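Long-range contacts in histone acetyltransferase HPA2 and related acetyltransferases (Corynebacterium glutamicum ATCC 13032, PDB 2QEC), which probably transfers an acyl group from a coenzyme A thioester to an acceptor, as other members of the GCN5-related N-acetyltransferase (GNAT) family do: residues 18-22 with 45-50; 51-55 with 97-101; 72-76 with 132-137; 155-159 with 198-202. The protein carries 1 engineered substitution. Where two conformers were deposited one is given. Numbering follows the deposited sequence.

Overall arrangement
The four contacts tie the helices, central sheet and tail of a GNAT fold together. Contacts 1 and 3 are buried. Contact 1 packs helix 14-25 on helix 43-60 through aliphatic and aromatic side chains, with one salt bridge at its border, whereas contact 3 joins two strands by backbone hydrogen bonds; they touch where L21 meets V76 and A132. Contacts 2 and 4 lie at the surface. Contact 2 shares helix 43-60 with contact 1 and mixes an aliphatic cluster with an arginine-glutamate pair. Contact 4, whose centre lies about 29 to 32 Å from the other three, joins two loops through one backbone hydrogen bond beside the second subunit.

Contact 1 (18-22 with 45-50); sequences VDVLV and LRALFE
In this helix-helix packing of the GNAT fold, helix 14-25 (18-22) and helix 43-60 (45-50) run in roughly opposing directions. The segment axes make an angle of 130° and approach to 9.5 Å; V18 CA lies 6.2 Å from F49 CA, and V22 CA 6.0 Å from R46 CA. V22 N, F49 N and E50 N are satisfied inside their own helices, by V18 O (2.9 Å), L45 O (3.1 Å) and R46 O (2.9 Å), and L45 N by the D39 carboxylate (OD2). F49 (chi1 m) offers a ring face to L21 (chi1 m), whose CB sits 3.8 Å from the ring centroid in a CH-pi contact; V22 CG2 lies at the ring edge, 4.1 Å from F49 CD2. F31 packs edge-to-face with this ring. V18 (t) places CG1 3.7 Å from R46 NH1 and 4.4 Å from F49 CB, and V22 (t) brings CG2 to 3.7 Å from R46 CA. R46 (t, t, m) stretches its aliphatic chain past V22, which lies over one guanidinium face. At the partly exposed border D19 (chi1 m) completes a salt bridge: R46 NH1 donates to D19 OD1 at 2.8 Å.

Contact 2 (51-55 with 97-101); sequences LQIEK and RLVSI
This is a surface contact, part salt bridge and part aliphatic cluster, between helix 43-60 (51-55) and the short helix around 98-102 (97-101). The first segment is helical, with K55 N bonded to L51 O at 2.9 Å and a wider pi-type turn at 53-55; weak bonds such as I101 N to R97 O (3.2 Å) hold the second. The nearest CA atoms, of L51 and R97, are 8.3 Å apart, so side chains span the gap. R97 (t, t, m) makes a two-pronged salt bridge with E54 (chi1 t): R97 NH2 donates to E54 OE2 at 3.1 Å, and NH1 more weakly to OE1 at 3.3 Å. In the GNAT fold helix 43-60 packs against the central sheet, where Q52 binds Y129, while L51 and E54 point toward 97-101. L51 (t, p) stacks against the guanidinium face, its CD1 3.4 Å from R97 CZ. L51 CD2 meets L98 CD2 at 3.5 Å and I101 CD1 at 4.1 Å. Exposed E54 and K55 are poorly ordered.

Contact 3 (72-76 with 132-137); sequences EIVGV and ATSSSA. With EDO (1,2-ethanediol), chain G.
A classic beta bulge interrupts strand 73-80: V74 and G75 both face A66 of strand 61-67, V74 with psi near 0° (phi/psi -118/-3°), away from the extended values of its neighbours, and G75 fully extended (-163/159°). On its other edge the strand pairs antiparallel with 132-137. V76 and A132 form a hydrogen-bonded pair, V76 N to A132 O at 2.9 Å and A132 N to V76 O at 2.8 Å; G75 and T133 form a non-hydrogen-bonded pair with CA atoms 4.3 Å apart. Glycine fits here because its CA already lies 3.1 Å from A132 O, and a CB would crowd that oxygen. At the bulge, V74 O accepts from S134 N (2.8 Å). A water gives a hydrogen bond to I73 O (2.6 Å), which K16 also reaches, and bonds S134 OG (3.1 Å). On one face the small A132 CB packs on V76 CG1 (4.1 Å) against L21 of helix 14-25. After the strand, residues 135-136 form a 3-10 turn, with A137 N bonded to S134 O (2.9 Å), which brings A137 CB to 3.6 Å from V74 CB, next to V142. T133 OG1 hydrogen-bonds O2 of an ethanediol, probably from the crystallisation liquor, at 2.9 Å. In this GNAT layout, the loop between strand 126-133 and helix 142-154 probably corresponds to the one that binds the coenzyme A pyrophosphate in relatives.

Contact 4 (155-159 with 198-202); sequences GDEAI and PPAMP. With EDO (1,2-ethanediol), chain F; EDO (1,2-ethanediol), chain J; EDO (1,2-ethanediol), chain E.
The contact belongs to the subunit interface region, where the tail after strand 192-197 runs past the loop joining helix 142-154 to strand 159-163. Apart from I159, on that strand, both segments are loop. G155 leaves the helix with positive phi (53/-119°), a conformation glycine adopts easily. D156 CA lies 5.1 Å from A200 CA, and A158 CA 4.4 Å from P199 CA. P198 and P199 lack amide hydrogens, so A200 is the first tail residue able to donate: its N bonds D156 O at 3.0 Å. P199 instead offers apolar surface, its CD 3.8 Å from A158 CB, and A200 CB rests 3.8 Å from D156 CG. E157 OE1 is hydrogen-bonded to W126 NE1. A water can donate to P198 O (2.8 Å) and G155 O (3.2 Å), though its two protons have further acceptors nearby. Ethanediols, probably from the crystallisation liquor, also meet the backbone; one donates weakly to G155 O, another accepts from D156 N. P198 and P199 also pack on V178 and L180 of the second subunit. Strand 192-197, last in the chain, lies between 159-163 and 178-183, as in the C-terminal half of the GNAT fold.

Contact 1 (18-22 with 45-50)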
loop_
_atom_site.group_PDB
_atom_site.type_symbol
_atom_site.label_atom_id
_atom_site.label_comp_id
_atom_site.label_asym_id
_atom_site.label_seq_id
_atom_site.Cartn_x
_atom_site.Cartn_y
_atom_site.Cartn_z
ATOM N N VAL A 18 -1.903 22.017 21.900
ATOM C CA VAL A 18 -2.737 21.039 22.626
ATOM C C VAL A 18 -4.164 21.550 22.733
ATOM O O VAL A 18 -5.109 20.802 22.526
ATOM C CB VAL A 18 -2.146 20.726 23.986
ATOM C CG1 VAL A 18 -3.129 19.903 24.848
ATOM C CG2 VAL A 18 -0.792 20.018 23.845
ATOM N N ASP A 19 -4.338 22.832 23.056
ATOM C CA ASP A 19 -5.670 23.449 23.084
ATOM C C ASP A 19 -6.394 23.244 21.771
ATOM O O ASP A 19 -7.602 22.960 21.752
ATOM C CB ASP A 19 -5.619 24.954 23.305
ATOM C CG ASP A 19 -5.239 25.343 24.709
ATOM O OD1 ASP A 19 -5.305 24.506 25.635
ATOM O OD2 ASP A 19 -4.847 26.507 24.867
ATOM N N VAL A 20 -5.683 23.444 20.672
ATOM C CA VAL A 20 -6.279 23.267 19.316
ATOM C C VAL A 20 -6.673 21.799 19.002
ATOM O O VAL A 20 -7.763 21.513 18.481
ATOM C CB VAL A 20 -5.354 23.837 18.205
ATOM C CG1 VAL A 20 -5.898 23.532 16.858
ATOM C CG2 VAL A 20 -5.256 25.385 18.344
ATOM N N LEU A 21 -5.797 20.867 19.330
ATOM C CA LEU A 21 -6.104 19.447 19.187
ATOM C C LEU A 21 -7.341 19.023 19.994
ATOM O O LEU A 21 -8.196 18.291 19.513
ATOM C CB LEU A 21 -4.880 18.628 19.598
ATOM C CG LEU A 21 -3.691 18.727 18.638
ATOM C CD1 LEU A 21 -2.368 18.290 19.303
ATOM C CD2 LEU A 21 -3.958 17.969 17.407
ATOM N N VAL A 22 -7.398 19.466 21.239
ATOM C CA VAL A 22 -8.499 19.126 22.129
ATOM C C VAL A 22 -9.818 19.687 21.586
ATOM O O VAL A 22 -10.831 18.989 21.579
ATOM C CB VAL A 22 -8.231 19.647 23.556
ATOM C CG1 VAL A 22 -9.476 19.501 24.430
ATOM C CG2 VAL A 22 -7.035 18.910 24.177
ATOM N N LEU A 45 -7.992 13.234 27.329
ATOM C CA LEU A 45 -7.613 13.485 25.919
ATOM C C LEU A 45 -6.481 14.501 25.822
ATOM O O LEU A 45 -5.537 14.328 25.038
ATOM C CB LEU A 45 -8.806 14.019 25.140
ATOM C CG LEU A 45 -8.626 14.374 23.644
ATOM C CD1 LEU A 45 -8.220 13.166 22.899
ATOM C CD2 LEU A 45 -9.893 14.914 23.070
ATOM N N ARG A 46 -6.625 15.587 26.575
ATOM C CA ARG A 46 -5.580 16.585 26.731
ATOM C C ARG A 46 -4.235 15.995 27.167
ATOM O O ARG A 46 -3.209 16.261 26.544
ATOM C CB ARG A 46 -6.016 17.650 27.713
ATOM C CG ARG A 46 -4.936 18.746 27.863
ATOM C CD ARG A 46 -5.383 19.861 28.785
ATOM N NE ARG A 46 -6.561 20.515 28.232
ATOM C CZ ARG A 46 -6.553 21.492 27.328
ATOM N NH1 ARG A 46 -5.407 22.000 26.859
ATOM N NH2 ARG A 46 -7.732 21.977 26.918
ATOM N N ALA A 47 -4.252 15.147 28.195
ATOM C CA ALA A 47 -3.051 14.457 28.658
ATOM C C ALA A 47 -2.447 13.594 27.551
ATOM O O ALA A 47 -1.236 13.563 27.401
ATOM C CB ALA A 47 -3.357 13.602 29.884
ATOM N N LEU A 48 -3.285 12.948 26.750
ATOM C CA LEU A 48 -2.792 12.092 25.653
ATOM C C LEU A 48 -2.009 12.898 24.638
ATOM O O LEU A 48 -0.893 12.535 24.279
ATOM C CB LEU A 48 -3.943 11.359 24.943
ATOM C CG LEU A 48 -3.536 10.548 23.682
ATOM C CD1 LEU A 48 -2.501 9.469 24.041
ATOM C CD2 LEU A 48 -4.687 9.927 22.961
ATOM N N PHE A 49 -2.625 13.971 24.153
ATOM C CA PHE A 49 -1.976 14.893 23.224
ATOM C C PHE A 49 -0.690 15.522 23.791
ATOM O O PHE A 49 0.298 15.633 23.074
ATOM C CB PHE A 49 -2.956 15.987 22.768
ATOM C CG PHE A 49 -4.034 15.508 21.814
ATOM C CD1 PHE A 49 -3.717 14.708 20.733
ATOM C CD2 PHE A 49 -5.352 15.892 21.971
ATOM C CE1 PHE A 49 -4.685 14.304 19.849
ATOM C CE2 PHE A 49 -6.337 15.477 21.068
ATOM C CZ PHE A 49 -5.989 14.681 20.015
ATOM N N GLU A 50 -0.692 15.924 25.065
ATOM C CA GLU A 50 0.526 16.451 25.691
ATOM C C GLU A 50 1.677 15.452 25.647
ATOM O O GLU A 50 2.803 15.828 25.345
ATOM C CB GLU A 50 0.254 16.875 27.121
ATOM C CG GLU A 50 -0.618 18.091 27.189
ATOM C CD GLU A 50 -1.071 18.451 28.583
ATOM O OE1 GLU A 50 -1.101 17.559 29.480
ATOM O OE2 GLU A 50 -1.426 19.639 28.766
#

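Contact 2 (51-55 with 97-101)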
loop_
_atom_site.group_PDB
_atom_site.type_symbol
_atom_site.label_atom_id
_atom_site.label_comp_id
_atom_site.label_asym_id
_atom_site.label_seq_id
_atom_site.Cartn_x
_atom_site.Cartn_y
_atom_site.Cartn_z
ATOM N N LEU A 51 1.378 14.193 25.913
ATOM C CA LEU A 51 2.350 13.103 25.899
ATOM C C LEU A 51 2.860 12.756 24.490
ATOM O O LEU A 51 4.056 12.545 24.300
ATOM C CB LEU A 51 1.711 11.863 26.516
ATOM C CG LEU A 51 2.553 10.585 26.584
ATOM C CD1 LEU A 51 3.610 10.692 27.669
ATOM C CD2 LEU A 51 1.667 9.407 26.834
ATOM N N GLN A 52 1.950 12.680 23.523
ATOM C CA GLN A 52 2.317 12.409 22.133
ATOM C C GLN A 52 3.253 13.508 21.597
ATOM O O GLN A 52 4.264 13.210 20.993
ATOM C CB GLN A 52 1.071 12.255 21.243
ATOM C CG GLN A 52 0.448 10.860 21.266
ATOM C CD GLN A 52 -0.912 10.799 20.608
ATOM O OE1 GLN A 52 -1.569 11.805 20.415
ATOM N NE2 GLN A 52 -1.331 9.606 20.243
ATOM N N ILE A 53 2.926 14.765 21.834
ATOM C CA ILE A 53 3.787 15.868 21.409
ATOM C C ILE A 53 5.151 15.821 22.081
ATOM O O ILE A 53 6.185 15.961 21.436
ATOM C CB ILE A 53 3.119 17.215 21.708
ATOM C CG1 ILE A 53 1.980 17.448 20.720
ATOM C CG2 ILE A 53 4.142 18.399 21.670
ATOM C CD1 ILE A 53 1.091 18.586 21.142
ATOM N N GLU A 54 5.143 15.603 23.385
ATOM C CA GLU A 54 6.345 15.709 24.193
ATOM C C GLU A 54 7.321 14.576 23.894
ATOM O O GLU A 54 8.525 14.811 23.767
ATOM C CB GLU A 54 5.938 15.726 25.664
ATOM C CG GLU A 54 7.052 15.765 26.673
ATOM C CD GLU A 54 6.574 15.287 28.033
ATOM O OE1 GLU A 54 5.657 15.928 28.599
ATOM O OE2 GLU A 54 7.108 14.266 28.516
ATOM N N LYS A 55 6.790 13.366 23.740
ATOM C CA LYS A 55 7.604 12.154 23.656
ATOM C C LYS A 55 7.705 11.543 22.265
ATOM O O LYS A 55 8.502 10.649 22.057
ATOM C CB LYS A 55 7.046 11.091 24.615
ATOM C CG LYS A 55 7.110 11.479 26.095
ATOM C CD LYS A 55 8.509 11.284 26.666
ATOM C CE LYS A 55 8.546 11.424 28.193
ATOM N NZ LYS A 55 9.726 10.726 28.808
ATOM N N ARG A 97 2.217 6.982 32.684
ATOM C CA ARG A 97 1.284 8.095 32.461
ATOM C C ARG A 97 0.141 7.593 31.593
ATOM O O ARG A 97 -0.941 8.183 31.544
ATOM C CB ARG A 97 1.992 9.251 31.749
ATOM C CG ARG A 97 1.388 10.621 32.018
ATOM C CD ARG A 97 1.969 11.691 31.091
ATOM N NE ARG A 97 3.433 11.719 31.070
ATOM C CZ ARG A 97 4.161 12.630 30.427
ATOM N NH1 ARG A 97 3.587 13.622 29.746
ATOM N NH2 ARG A 97 5.481 12.555 30.472
ATOM N N LEU A 98 0.410 6.494 30.898
ATOM C CA LEU A 98 -0.578 5.826 30.088
ATOM C C LEU A 98 -1.634 5.153 30.958
ATOM O O LEU A 98 -2.797 5.069 30.560
ATOM C CB LEU A 98 0.105 4.805 29.186
ATOM C CG LEU A 98 1.142 5.401 28.239
ATOM C CD1 LEU A 98 2.093 4.309 27.741
ATOM C CD2 LEU A 98 0.452 6.126 27.093
ATOM N N VAL A 99 -1.233 4.671 32.137
ATOM C CA VAL A 99 -2.192 4.160 33.120
ATOM C C VAL A 99 -3.188 5.261 33.516
ATOM O O VAL A 99 -4.342 4.972 33.848
ATOM C CB VAL A 99 -1.495 3.613 34.397
ATOM N N SER A 100 -2.730 6.515 33.470
ATOM C CA SER A 100 -3.547 7.673 33.835
ATOM C C SER A 100 -4.525 8.081 32.736
ATOM O O SER A 100 -5.579 8.640 33.016
ATOM C CB SER A 100 -2.643 8.861 34.170
ATOM O OG SER A 100 -1.659 8.487 35.127
ATOM N N ILE A 101 -4.158 7.814 31.488
ATOM C CA ILE A 101 -4.990 8.150 30.328
ATOM C C ILE A 101 -5.989 7.024 29.990
ATOM O O ILE A 101 -7.158 7.299 29.709
ATOM C CB ILE A 101 -4.092 8.480 29.108
ATOM C CG1 ILE A 101 -3.291 9.774 29.389
ATOM C CG2 ILE A 101 -4.921 8.592 27.828
ATOM C CD1 ILE A 101 -1.887 9.816 28.782
#

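Contact 3 (72-76 with 132-137)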
loop_
_atom_site.group_PDB
_atom_site.type_symbol
_atom_site.label_atom_id
_atom_site.label_comp_id
_atom_site.label_asym_id
_atom_site.label_seq_id
_atom_site.Cartn_x
_atom_site.Cartn_y
_atom_site.Cartn_z
ATOM N N GLU A 72 -2.225 34.247 15.410
ATOM C CA GLU A 72 -2.630 33.152 16.287
ATOM C C GLU A 72 -2.606 31.843 15.542
ATOM O O GLU A 72 -2.876 31.785 14.346
ATOM C CB GLU A 72 -4.015 33.384 16.916
ATOM C CG GLU A 72 -4.156 34.665 17.747
ATOM C CD GLU A 72 -3.607 34.603 19.197
ATOM O OE1 GLU A 72 -3.419 33.491 19.753
ATOM O OE2 GLU A 72 -3.362 35.706 19.782
ATOM N N ILE A 73 -2.294 30.792 16.291
ATOM C CA ILE A 73 -2.270 29.443 15.764
ATOM C C ILE A 73 -3.712 28.996 15.581
ATOM O O ILE A 73 -4.535 29.091 16.508
ATOM C CB ILE A 73 -1.488 28.482 16.693
ATOM C CG1 ILE A 73 0.007 28.858 16.687
ATOM C CG2 ILE A 73 -1.723 27.033 16.295
ATOM C CD1 ILE A 73 0.782 28.299 17.857
ATOM N N VAL A 74 -4.040 28.654 14.339
ATOM C CA VAL A 74 -5.391 28.242 13.946
ATOM C C VAL A 74 -5.452 26.806 13.404
ATOM O O VAL A 74 -6.527 26.284 13.117
ATOM C CB VAL A 74 -6.005 29.221 12.890
ATOM C CG1 VAL A 74 -6.337 30.531 13.543
ATOM C CG2 VAL A 74 -5.095 29.422 11.692
ATOM N N GLY A 75 -4.308 26.170 13.304
ATOM C CA GLY A 75 -4.263 24.763 12.904
ATOM C C GLY A 75 -2.937 24.146 13.241
ATOM O O GLY A 75 -1.935 24.850 13.436
ATOM N N VAL A 76 -2.961 22.826 13.329
ATOM C CA VAL A 76 -1.783 22.043 13.628
ATOM C C VAL A 76 -1.850 20.719 12.865
ATOM O O VAL A 76 -2.933 20.145 12.656
ATOM C CB VAL A 76 -1.579 21.850 15.175
ATOM C CG1 VAL A 76 -2.702 21.034 15.832
ATOM C CG2 VAL A 76 -0.213 21.247 15.489
ATOM N N ALA A 132 -5.657 19.345 12.541
ATOM C CA ALA A 132 -6.703 19.945 13.268
ATOM C C ALA A 132 -6.741 21.424 12.982
ATOM O O ALA A 132 -5.684 22.056 12.854
ATOM C CB ALA A 132 -6.468 19.714 14.760
ATOM N N THR A 133 -7.956 21.944 12.896
ATOM C CA THR A 133 -8.266 23.347 12.611
ATOM C C THR A 133 -9.074 23.883 13.765
ATOM O O THR A 133 -10.005 23.213 14.221
ATOM C CB THR A 133 -9.149 23.456 11.331
ATOM O OG1 THR A 133 -8.388 22.983 10.210
ATOM C CG2 THR A 133 -9.604 24.879 11.036
ATOM N N SER A 134 -8.780 25.101 14.209
ATOM C CA SER A 134 -9.612 25.749 15.227
ATOM C C SER A 134 -11.033 25.982 14.704
ATOM O O SER A 134 -11.230 26.247 13.519
ATOM C CB SER A 134 -9.043 27.114 15.679
ATOM O OG SER A 134 -7.776 26.929 16.208
ATOM N N SER A 135 -12.013 25.915 15.601
ATOM C CA SER A 135 -13.412 26.097 15.224
ATOM C C SER A 135 -13.598 27.472 14.602
ATOM O O SER A 135 -14.238 27.624 13.544
ATOM C CB SER A 135 -14.329 25.972 16.458
ATOM O OG SER A 135 -14.037 24.773 17.171
ATOM N N SER A 136 -13.023 28.461 15.279
ATOM C CA SER A 136 -13.009 29.829 14.809
ATOM C C SER A 136 -12.446 30.008 13.396
ATOM O O SER A 136 -12.764 30.989 12.749
ATOM C CB SER A 136 -12.218 30.710 15.791
ATOM O OG SER A 136 -10.831 30.426 15.706
ATOM N N ALA A 137 -11.631 29.074 12.909
ATOM C CA ALA A 137 -10.948 29.250 11.629
ATOM C C ALA A 137 -11.451 28.267 10.587
ATOM O O ALA A 137 -10.789 28.057 9.587
ATOM C CB ALA A 137 -9.432 29.100 11.813
HETATM C C1 EDO G . -8.365 19.615 7.390
HETATM O O1 EDO G . -8.173 18.559 6.421
HETATM C C2 EDO G . -8.951 19.145 8.733
HETATM O O2 EDO G . -8.799 20.138 9.778
HETATM O O HOH W 1 -6.961 29.821 17.153
#

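Contact 4 (155-159 with 198-202)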
loop_
_atom_site.group_PDB
_atom_site.type_symbol
_atom_site.label_atom_id
_atom_site.label_comp_id
_atom_site.label_asym_id
_atom_site.label_seq_id
_atom_site.Cartn_x
_atom_site.Cartn_y
_atom_site.Cartn_z
ATOM N N GLY A 155 8.267 15.654 -0.499
ATOM C CA GLY A 155 8.877 15.597 -1.845
ATOM C C GLY A 155 8.643 14.312 -2.581
ATOM O O GLY A 155 7.511 13.958 -2.838
ATOM N N ASP A 156 9.734 13.615 -2.896
ATOM C CA ASP A 156 9.738 12.313 -3.593
ATOM C C ASP A 156 9.322 11.119 -2.777
ATOM O O ASP A 156 9.231 10.003 -3.334
ATOM C CB ASP A 156 11.162 11.991 -4.099
ATOM C CG ASP A 156 11.466 12.659 -5.374
ATOM O OD1 ASP A 156 10.551 13.398 -5.837
ATOM O OD2 ASP A 156 12.596 12.453 -5.910
ATOM N N GLU A 157 9.154 11.311 -1.473
ATOM C CA GLU A 157 8.867 10.222 -0.596
ATOM C C GLU A 157 7.345 9.999 -0.503
ATOM O O GLU A 157 6.532 10.889 -0.800
ATOM C CB GLU A 157 9.528 10.480 0.771
ATOM C CG GLU A 157 11.078 10.590 0.660
ATOM C CD GLU A 157 11.787 11.158 1.883
ATOM O OE1 GLU A 157 11.201 11.929 2.682
ATOM O OE2 GLU A 157 13.004 10.882 2.015
ATOM N N ALA A 158 6.994 8.827 -0.015
ATOM C CA ALA A 158 5.619 8.370 0.181
ATOM C C ALA A 158 4.981 8.937 1.461
ATOM O O ALA A 158 5.659 9.262 2.423
ATOM C CB ALA A 158 5.608 6.868 0.223
ATOM N N ILE A 159 3.659 9.021 1.444
ATOM C CA ILE A 159 2.876 9.432 2.588
ATOM C C ILE A 159 1.696 8.443 2.776
ATOM O O ILE A 159 1.001 8.124 1.827
ATOM C CB ILE A 159 2.309 10.828 2.387
ATOM C CG1 ILE A 159 3.400 11.795 1.907
ATOM C CG2 ILE A 159 1.680 11.327 3.715
ATOM C CD1 ILE A 159 2.909 13.274 1.710
ATOM N N PRO A 198 2.084 7.949 -3.466
ATOM C CA PRO A 198 3.231 7.128 -3.774
ATOM C C PRO A 198 4.541 7.887 -3.867
ATOM O O PRO A 198 4.529 9.107 -4.078
ATOM C CB PRO A 198 2.884 6.480 -5.113
ATOM C CG PRO A 198 1.791 7.289 -5.693
ATOM C CD PRO A 198 1.155 8.119 -4.598
ATOM N N PRO A 199 5.652 7.166 -3.723
ATOM C CA PRO A 199 6.941 7.779 -3.942
ATOM C C PRO A 199 7.133 7.982 -5.432
ATOM O O PRO A 199 6.373 7.443 -6.229
ATOM C CB PRO A 199 7.907 6.766 -3.347
ATOM C CG PRO A 199 7.246 5.451 -3.578
ATOM C CD PRO A 199 5.776 5.749 -3.356
ATOM N N ALA A 200 8.112 8.800 -5.804
ATOM C CA ALA A 200 8.446 8.983 -7.185
ATOM C C ALA A 200 8.865 7.666 -7.800
ATOM O O ALA A 200 9.486 6.840 -7.148
ATOM C CB ALA A 200 9.573 10.005 -7.302
HETATM N N MSE A 201 8.475 7.463 -9.054
HETATM C CA MSE A 201 8.897 6.313 -9.828
HETATM C C MSE A 201 10.396 6.409 -10.044
HETATM O O MSE A 201 10.937 7.506 -10.011
HETATM C CB MSE A 201 8.146 6.291 -11.157
HETATM C CG MSE A 201 6.695 5.738 -11.039
HETATM SE SE MSE A 201 6.737 3.905 -10.965
HETATM C CE MSE A 201 7.361 3.440 -12.717
ATOM N N PRO A 202 11.084 5.262 -10.240
ATOM C CA PRO A 202 12.506 5.321 -10.505
ATOM C C PRO A 202 12.790 5.965 -11.861
ATOM O O PRO A 202 12.129 5.631 -12.844
ATOM C CB PRO A 202 12.930 3.856 -10.483
ATOM C CG PRO A 202 11.686 3.079 -10.769
ATOM C CD PRO A 202 10.585 3.885 -10.169
HETATM C C1 EDO F . 5.182 13.151 -1.167
HETATM O O1 EDO F . 4.147 12.483 -1.881
HETATM C C2 EDO F . 5.162 14.674 -1.280
HETATM O O2 EDO F . 4.931 15.176 -2.591
HETATM C C1 EDO J . 12.464 13.845 -0.118
HETATM O O1 EDO J . 12.202 14.857 0.858
HETATM C C2 EDO J . 13.060 14.414 -1.378
HETATM O O2 EDO J . 12.065 14.750 -2.361
HETATM C C1 EDO E . 9.988 3.624 -6.172
HETATM O O1 EDO E . 9.371 4.426 -7.180
HETATM C C2 EDO E . 10.799 4.561 -5.314
HETATM O O2 EDO E . 11.147 3.871 -4.126
HETATM O O HOH W 2 5.930 11.480 -3.982
#